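Local coordinates for protein retinol dehydratase (Spodoptera frugiperda, PDB 1FMJ) that binds retinol and adenosine-3',5'-diphosphate and, as a sulfotransferase-family enzyme, probably dehydrates the retinol by way of a sulfated intermediate, at residues P60-Y71 with V153-H164. Numbering follows the deposited sequence.
With RTL (retinol), chain H.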
loop_
_atom_site.group_PDB
_atom_site.type_symbol
_atom_site.label_atom_id
_atom_site.label_comp_id
_atom_site.label_asym_id
_atom_site.label_seq_id
_atom_site.Cartn_x
_atom_site.Cartn_y
_atom_site.Cartn_z
ATOM N N PRO A 60 -14.111 1.772 -15.506
ATOM C CA PRO A 60 -13.663 1.740 -16.898
ATOM C C PRO A 60 -12.148 1.907 -16.935
ATOM O O PRO A 60 -11.595 2.772 -16.245
ATOM C CB PRO A 60 -14.392 2.925 -17.522
ATOM C CG PRO A 60 -15.657 2.978 -16.726
ATOM C CD PRO A 60 -15.158 2.785 -15.314
ATOM N N LEU A 61 -11.482 1.076 -17.728
ATOM C CA LEU A 61 -10.032 1.138 -17.837
ATOM C C LEU A 61 -9.569 1.562 -19.225
ATOM O O LEU A 61 -10.290 1.397 -20.213
ATOM C CB LEU A 61 -9.424 -0.215 -17.460
ATOM C CG LEU A 61 -9.747 -0.649 -16.020
ATOM C CD1 LEU A 61 -9.114 -1.994 -15.745
ATOM C CD2 LEU A 61 -9.229 0.390 -15.024
ATOM N N ARG A 62 -8.353 2.100 -19.279
ATOM C CA ARG A 62 -7.757 2.593 -20.509
ATOM C C ARG A 62 -6.416 1.921 -20.774
ATOM O O ARG A 62 -5.684 1.603 -19.839
ATOM C CB ARG A 62 -7.562 4.100 -20.393
ATOM C CG ARG A 62 -8.801 4.808 -19.857
ATOM C CD ARG A 62 -8.549 6.290 -19.635
ATOM N NE ARG A 62 -9.745 6.976 -19.155
ATOM C CZ ARG A 62 -9.753 8.215 -18.672
ATOM N NH1 ARG A 62 -8.632 8.911 -18.604
ATOM N NH2 ARG A 62 -10.885 8.754 -18.246
ATOM N N PRO A 63 -6.075 1.705 -22.059
ATOM C CA PRO A 63 -4.818 1.065 -22.458
ATOM C C PRO A 63 -3.552 1.771 -21.984
ATOM O O PRO A 63 -2.501 1.144 -21.901
ATOM C CB PRO A 63 -4.922 1.007 -23.983
ATOM C CG PRO A 63 -5.790 2.185 -24.313
ATOM C CD PRO A 63 -6.856 2.103 -23.246
ATOM N N THR A 64 -3.640 3.063 -21.668
ATOM C CA THR A 64 -2.456 3.789 -21.199
ATOM C C THR A 64 -2.367 3.832 -19.678
ATOM O O THR A 64 -1.445 4.424 -19.127
ATOM C CB THR A 64 -2.403 5.246 -21.722
ATOM O OG1 THR A 64 -3.596 5.935 -21.333
ATOM C CG2 THR A 64 -2.259 5.274 -23.231
ATOM N N ASP A 65 -3.320 3.206 -18.997
ATOM C CA ASP A 65 -3.299 3.178 -17.535
ATOM C C ASP A 65 -2.130 2.329 -17.042
ATOM O O ASP A 65 -1.810 1.302 -17.639
ATOM C CB ASP A 65 -4.583 2.553 -16.970
ATOM C CG ASP A 65 -5.797 3.428 -17.146
ATOM O OD1 ASP A 65 -5.639 4.579 -17.583
ATOM O OD2 ASP A 65 -6.917 2.962 -16.835
ATOM N N VAL A 66 -1.500 2.755 -15.954
ATOM C CA VAL A 66 -0.416 1.982 -15.371
ATOM C C VAL A 66 -0.677 1.904 -13.877
ATOM O O VAL A 66 -0.846 2.929 -13.219
ATOM C CB VAL A 66 0.961 2.619 -15.611
ATOM C CG1 VAL A 66 2.043 1.766 -14.946
ATOM C CG2 VAL A 66 1.229 2.732 -17.101
ATOM N N PHE A 67 -0.717 0.689 -13.346
ATOM C CA PHE A 67 -0.986 0.487 -11.923
ATOM C C PHE A 67 0.216 0.003 -11.146
ATOM O O PHE A 67 1.002 -0.803 -11.635
ATOM C CB PHE A 67 -2.077 -0.569 -11.705
ATOM C CG PHE A 67 -3.473 -0.097 -11.970
ATOM C CD1 PHE A 67 -3.863 0.309 -13.238
ATOM C CD2 PHE A 67 -4.423 -0.129 -10.952
ATOM C CE1 PHE A 67 -5.179 0.672 -13.488
ATOM C CE2 PHE A 67 -5.742 0.231 -11.195
ATOM C CZ PHE A 67 -6.120 0.633 -12.471
ATOM N N VAL A 68 0.346 0.497 -9.925
ATOM C CA VAL A 68 1.387 0.038 -9.028
ATOM C C VAL A 68 0.553 -0.489 -7.865
ATOM O O VAL A 68 -0.152 0.273 -7.186
ATOM C CB VAL A 68 2.306 1.175 -8.573
ATOM C CG1 VAL A 68 3.337 0.637 -7.595
ATOM C CG2 VAL A 68 3.006 1.781 -9.785
ATOM N N ALA A 69 0.608 -1.801 -7.667
ATOM C CA ALA A 69 -0.175 -2.453 -6.632
ATOM C C ALA A 69 0.718 -3.241 -5.697
ATOM O O ALA A 69 1.853 -3.573 -6.037
ATOM C CB ALA A 69 -1.213 -3.378 -7.276
ATOM N N SER A 70 0.197 -3.549 -4.521
ATOM C CA SER A 70 0.980 -4.283 -3.537
ATOM C C SER A 70 0.236 -4.367 -2.235
ATOM O O SER A 70 -0.762 -3.673 -2.038
ATOM C CB SER A 70 2.265 -3.519 -3.236
ATOM O OG SER A 70 1.916 -2.289 -2.615
ATOM N N TYR A 71 0.715 -5.226 -1.341
ATOM C CA TYR A 71 0.137 -5.248 -0.015
ATOM C C TYR A 71 0.972 -4.092 0.562
ATOM O O TYR A 71 2.169 -4.001 0.281
ATOM C CB TYR A 71 0.442 -6.525 0.755
ATOM C CG TYR A 71 -0.111 -6.401 2.148
ATOM C CD1 TYR A 71 -1.464 -6.621 2.401
ATOM C CD2 TYR A 71 0.673 -5.885 3.176
ATOM C CE1 TYR A 71 -2.027 -6.313 3.640
ATOM C CE2 TYR A 71 0.123 -5.572 4.411
ATOM C CZ TYR A 71 -1.228 -5.780 4.633
ATOM O OH TYR A 71 -1.783 -5.382 5.824
ATOM N N VAL A 153 -10.033 11.970 -14.329
ATOM C CA VAL A 153 -8.824 12.260 -15.093
ATOM C C VAL A 153 -9.157 12.262 -16.591
ATOM O O VAL A 153 -9.726 11.304 -17.104
ATOM C CB VAL A 153 -7.721 11.215 -14.808
ATOM C CG1 VAL A 153 -6.521 11.455 -15.719
ATOM C CG2 VAL A 153 -7.293 11.299 -13.338
ATOM N N PRO A 154 -8.826 13.349 -17.304
ATOM C CA PRO A 154 -9.112 13.432 -18.747
ATOM C C PRO A 154 -8.385 12.335 -19.533
ATOM O O PRO A 154 -7.261 11.980 -19.197
ATOM C CB PRO A 154 -8.598 14.821 -19.129
ATOM C CG PRO A 154 -8.666 15.595 -17.862
ATOM C CD PRO A 154 -8.213 14.594 -16.818
ATOM N N PRO A 155 -9.009 11.808 -20.603
ATOM C CA PRO A 155 -8.410 10.756 -21.429
ATOM C C PRO A 155 -7.034 11.115 -21.975
ATOM O O PRO A 155 -6.207 10.232 -22.198
ATOM C CB PRO A 155 -9.426 10.577 -22.557
ATOM C CG PRO A 155 -10.715 10.931 -21.903
ATOM C CD PRO A 155 -10.343 12.164 -21.117
ATOM N N THR A 156 -6.795 12.406 -22.191
ATOM C CA THR A 156 -5.518 12.860 -22.731
ATOM C C THR A 156 -4.411 12.921 -21.692
ATOM O O THR A 156 -3.296 13.368 -21.978
ATOM C CB THR A 156 -5.654 14.236 -23.393
ATOM O OG1 THR A 156 -6.375 15.112 -22.526
ATOM C CG2 THR A 156 -6.393 14.122 -24.718
ATOM N N GLU A 157 -4.718 12.472 -20.481
ATOM C CA GLU A 157 -3.733 12.462 -19.414
ATOM C C GLU A 157 -3.523 11.030 -18.959
ATOM O O GLU A 157 -4.461 10.394 -18.486
ATOM C CB GLU A 157 -4.221 13.295 -18.227
ATOM C CG GLU A 157 -3.212 13.406 -17.106
ATOM C CD GLU A 157 -3.747 14.187 -15.918
ATOM O OE1 GLU A 157 -4.449 15.194 -16.136
ATOM O OE2 GLU A 157 -3.451 13.801 -14.767
ATOM N N LYS A 158 -2.301 10.523 -19.097
ATOM C CA LYS A 158 -2.011 9.160 -18.672
ATOM C C LYS A 158 -2.323 9.034 -17.185
ATOM O O LYS A 158 -1.949 9.898 -16.386
ATOM C CB LYS A 158 -0.542 8.809 -18.927
ATOM C CG LYS A 158 -0.149 7.423 -18.418
ATOM C CD LYS A 158 1.325 7.123 -18.656
ATOM C CE LYS A 158 1.565 6.341 -19.934
ATOM N NZ LYS A 158 1.135 4.927 -19.857
ATOM N N ARG A 159 -3.033 7.968 -16.822
ATOM C CA ARG A 159 -3.393 7.747 -15.431
ATOM C C ARG A 159 -2.463 6.770 -14.733
ATOM O O ARG A 159 -2.263 5.641 -15.197
ATOM C CB ARG A 159 -4.833 7.231 -15.315
ATOM C CG ARG A 159 -5.897 8.199 -15.820
ATOM C CD ARG A 159 -7.313 7.671 -15.538
ATOM N NE ARG A 159 -7.572 6.379 -16.172
ATOM C CZ ARG A 159 -8.751 5.762 -16.158
ATOM N NH1 ARG A 159 -9.790 6.319 -15.539
ATOM N NH2 ARG A 159 -8.894 4.590 -16.765
ATOM N N PHE A 160 -1.883 7.226 -13.625
ATOM C CA PHE A 160 -1.005 6.401 -12.812
ATOM C C PHE A 160 -1.822 6.082 -11.566
ATOM O O PHE A 160 -2.223 6.984 -10.832
ATOM C CB PHE A 160 0.272 7.157 -12.433
ATOM C CG PHE A 160 1.230 7.340 -13.579
ATOM C CD1 PHE A 160 1.090 8.412 -14.461
ATOM C CD2 PHE A 160 2.253 6.420 -13.798
ATOM C CE1 PHE A 160 1.954 8.560 -15.544
ATOM C CE2 PHE A 160 3.127 6.556 -14.880
ATOM C CZ PHE A 160 2.981 7.627 -15.756
ATOM N N VAL A 161 -2.087 4.800 -11.346
ATOM C CA VAL A 161 -2.892 4.381 -10.210
ATOM C C VAL A 161 -2.119 3.588 -9.176
ATOM O O VAL A 161 -1.423 2.621 -9.508
ATOM C CB VAL A 161 -4.082 3.508 -10.668
ATOM C CG1 VAL A 161 -4.983 3.198 -9.474
ATOM C CG2 VAL A 161 -4.854 4.208 -11.773
ATOM N N LYS A 162 -2.251 4.004 -7.920
ATOM C CA LYS A 162 -1.610 3.316 -6.809
ATOM C C LYS A 162 -2.722 2.582 -6.085
ATOM O O LYS A 162 -3.792 3.146 -5.870
ATOM C CB LYS A 162 -0.974 4.322 -5.851
ATOM C CG LYS A 162 -0.710 3.769 -4.459
ATOM C CD LYS A 162 -0.274 4.871 -3.512
ATOM C CE LYS A 162 -0.142 4.363 -2.100
ATOM N NZ LYS A 162 0.312 5.431 -1.184
ATOM N N THR A 163 -2.496 1.328 -5.716
ATOM C CA THR A 163 -3.538 0.605 -5.005
ATOM C C THR A 163 -3.004 -0.533 -4.159
ATOM O O THR A 163 -1.958 -1.117 -4.459
ATOM C CB THR A 163 -4.610 0.020 -5.980
ATOM O OG1 THR A 163 -5.701 -0.518 -5.218
ATOM C CG2 THR A 163 -4.024 -1.101 -6.819
ATOM N N HIS A 164 -3.728 -0.829 -3.088
ATOM C CA HIS A 164 -3.379 -1.931 -2.218
ATOM C C HIS A 164 -4.530 -2.933 -2.313
ATOM O O HIS A 164 -4.670 -3.821 -1.488
ATOM C CB HIS A 164 -3.177 -1.452 -0.773
ATOM C CG HIS A 164 -2.061 -0.462 -0.620
ATOM N ND1 HIS A 164 -0.794 -0.687 -1.116
ATOM C CD2 HIS A 164 -2.023 0.760 -0.038
ATOM C CE1 HIS A 164 -0.025 0.354 -0.847
ATOM N NE2 HIS A 164 -0.746 1.246 -0.193
HETATM C C1 RTL H . -6.056 10.085 9.143
HETATM C C2 RTL H . -7.368 10.077 9.993
HETATM C C3 RTL H . -8.580 10.584 9.221
HETATM C C4 RTL H . -8.783 11.147 7.817
HETATM C C5 RTL H . -7.406 11.092 7.151
HETATM C C6 RTL H . -6.185 10.636 7.673
HETATM C C7 RTL H . -4.921 10.634 6.890
HETATM C C8 RTL H . -4.571 9.658 6.001
HETATM C C9 RTL H . -3.324 9.645 5.225
HETATM C C10 RTL H . -3.118 8.582 4.365
HETATM C C11 RTL H . -1.982 8.288 3.464
HETATM C C12 RTL H . -1.556 6.987 3.594
HETATM C C13 RTL H . -0.502 6.151 2.982
HETATM C C14 RTL H . -0.108 4.853 3.144
HETATM C C15 RTL H . -0.664 3.823 2.252
HETATM O O1 RTL H . 0.076 3.673 1.115
HETATM C C16 RTL H . -5.681 8.592 9.225
HETATM C C17 RTL H . -5.086 10.875 10.036
HETATM C C18 RTL H . -7.507 11.669 5.731
HETATM C C19 RTL H . -2.307 10.790 5.389
HETATM C C20 RTL H . 0.235 7.048 1.973
HETATM O O HOH W 1 -12.516 4.952 -15.001
HETATM O O HOH W 2 -6.119 8.767 -19.768
HETATM O O HOH W 3 -4.641 6.452 -18.741
#
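Arg-159 grips Asp-65 side-on: NE reaches OD1 at 3.0 Å, and NH2 meets the syn lone pair of OD2 at 2.6 Å. Carboxylate and guanidinium planes are turned 49° apart, so the salt bridge is twisted. A bend at chi3 (-60°) turns the Arg-159 guanidinium toward 60-71, where NH2 also donates to Pro-60 O. Asp-65 OD2 takes a further bond from Arg-62 N, which comes from above the carboxylate plane. The side chain of Arg-62 crosses Arg-159 at about a right angle and lays its guanidinium flat on the other, centres 3.6 Å apart and planes at 9°; Asp-65 probably offsets the like charges. End-on, Arg-62 NH1 and NH2 share Val-153 O, while Pro-155 CG lies over the face turned from Arg-159. Lys-158 NZ donates to Thr-64 O at 2.7 Å.

Beyond this polar end, strands 66-70 and 160-163 run parallel, neighbours in the five-stranded parallel sheet of the P-loop-type sulfotransferase fold; strand 179-184 flanks 66-70 on its other edge. Val-66 N, Val-161 N, Val-68 N and Thr-163 N donate in alternation across the pair. On one face of the sheet Val-161 CB sits over the centre of the Phe-67 ring, 3.7 Å from its centroid in a CH-pi contact, and Thr-163 CG2 packs on Ala-69 CB. Val-66, Phe-160, Val-68 and Lys-162 occupy the other face.

At the C-terminal end His-164 ND1 donates to Ser-70 O at 3.1 Å; the oxygen lies close to the ring plane, while ND1 stands above the plane of the Ser-70 carbonyl. This bond probably fixes the ring's rotation and directs NE2 to retinol O1, 2.9 Å away. Fully extended beyond CG, Lys-162 sends NZ to the same hydroxyl oxygen.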